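Local coordinates for protein TetR transcriptional regulator (Chloroflexus aurantiacus, PDB 3QBM) that probably binds DNA through a helix-turn-helix motif and regulates transcription as a member of the TetR family, and carries magnesium ions in its crystal structure, at residues W131-T134 with I135-L138. Sequence-based numbering, arbitrary orientation.
Sequences WRET and IRTL
W131 to L138 are a continuous piece of helix 118-144, about two turns long, joined by four successive i to i+4 bonds: I135 N to W131 O, R136 N to R132 O (the shortest, 2.8 Å), T137 N to E133 O and L138 N to T134 O (the longest, 3.1 Å). T137 adds a side-chain bond: chi1 of -60° sets its hydroxyl beside its own backbone N and back toward the preceding turn, where OG1 donates to E133 O at 2.9 Å, from the opposite face of that carbonyl to T137 N, so two donors grip one oxygen. E133 and R136, three residues apart, make a salt bridge. The glutamate leaves with CG anti to its N and bends at chi2, which brings OE1 to 2.7 Å from R136 NH2; NH2 meets it from above the carboxylate plane in a bent bond (140°), and the two flat groups stand 74° apart. R136 NE adds only a weak bond to the same oxygen. Bent at chi3, the R136 side chain folds back along the preceding turn: one guanidinium face lies over E133 CA and R132 O, both toward its rim, and NH1 comes to 3.4 Å from R132 CB. R132 and R136 both form salt bridges to D155 of helix 154-175, one to each carboxylate oxygen, which probably offsets their like charges; R132 also pairs with D129. W131 meets F87 and F91 edge-to-face and touches I162 of helix 154-175, I135 and L138 rest on helix 80-92, T134 reaches L74 of helix 51-74, and R132 touches L175 of the second subunit.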
# COMPACT_ATOMS: atom_id res chain seq x y z
N TRP A 131 -15.54 3.34 4.12
CA TRP A 131 -14.74 3.71 5.31
C TRP A 131 -14.81 5.23 5.58
O TRP A 131 -14.97 5.67 6.71
CB TRP A 131 -13.25 3.30 5.14
CG TRP A 131 -13.03 1.82 5.03
CD1 TRP A 131 -13.87 0.82 5.45
CD2 TRP A 131 -11.85 1.18 4.54
NE1 TRP A 131 -13.30 -0.40 5.21
CE2 TRP A 131 -12.05 -0.21 4.67
CE3 TRP A 131 -10.65 1.64 4.02
CZ2 TRP A 131 -11.10 -1.15 4.26
CZ3 TRP A 131 -9.70 0.71 3.59
CH2 TRP A 131 -9.94 -0.68 3.73
N ARG A 132 -14.65 6.02 4.54
CA ARG A 132 -14.74 7.46 4.66
C ARG A 132 -16.13 7.91 5.17
O ARG A 132 -16.22 8.79 6.05
CB ARG A 132 -14.47 8.11 3.29
CG ARG A 132 -13.06 8.00 2.85
CD ARG A 132 -12.86 8.38 1.41
NE ARG A 132 -12.88 9.82 1.19
CZ ARG A 132 -12.82 10.38 -0.02
NH1 ARG A 132 -12.74 9.63 -1.13
NH2 ARG A 132 -12.80 11.70 -0.12
N GLU A 133 -17.18 7.33 4.62
CA GLU A 133 -18.54 7.63 5.09
C GLU A 133 -18.72 7.24 6.58
O GLU A 133 -19.34 7.97 7.33
CB GLU A 133 -19.60 6.95 4.23
CG GLU A 133 -21.05 7.41 4.52
CD GLU A 133 -21.40 8.79 3.92
OE1 GLU A 133 -20.80 9.82 4.31
OE2 GLU A 133 -22.33 8.85 3.06
N THR A 134 -18.20 6.07 6.96
CA THR A 134 -18.23 5.60 8.37
C THR A 134 -17.60 6.58 9.33
O THR A 134 -18.19 6.96 10.34
CB THR A 134 -17.56 4.20 8.49
OG1 THR A 134 -18.41 3.28 7.84
CG2 THR A 134 -17.40 3.75 9.98
N ILE A 135 -16.40 7.00 8.99
CA ILE A 135 -15.65 7.94 9.81
C ILE A 135 -16.36 9.33 9.80
O ILE A 135 -16.48 9.95 10.84
CB ILE A 135 -14.15 7.93 9.37
CG1 ILE A 135 -13.55 6.53 9.57
CG2 ILE A 135 -13.32 8.99 10.14
CD1 ILE A 135 -12.16 6.31 8.96
N ARG A 136 -16.86 9.79 8.64
CA ARG A 136 -17.56 11.07 8.61
C ARG A 136 -18.81 11.05 9.51
O ARG A 136 -19.10 12.01 10.21
CB ARG A 136 -17.92 11.47 7.17
CG ARG A 136 -16.70 11.85 6.32
CD ARG A 136 -17.10 12.51 4.99
NE ARG A 136 -18.07 11.72 4.23
CZ ARG A 136 -17.76 10.92 3.21
NH1 ARG A 136 -16.52 10.80 2.81
NH2 ARG A 136 -18.71 10.26 2.59
N THR A 137 -19.54 9.94 9.47
CA THR A 137 -20.76 9.83 10.28
C THR A 137 -20.42 9.90 11.75
O THR A 137 -21.08 10.57 12.50
CB THR A 137 -21.52 8.55 9.94
OG1 THR A 137 -21.87 8.61 8.55
CG2 THR A 137 -22.80 8.42 10.74
N LEU A 138 -19.35 9.21 12.15
CA LEU A 138 -18.91 9.25 13.53
C LEU A 138 -18.44 10.62 13.97
O LEU A 138 -18.76 11.09 15.09
CB LEU A 138 -17.84 8.20 13.74
CG LEU A 138 -18.29 6.74 13.71
CD1 LEU A 138 -17.06 5.86 13.55
CD2 LEU A 138 -19.08 6.35 15.00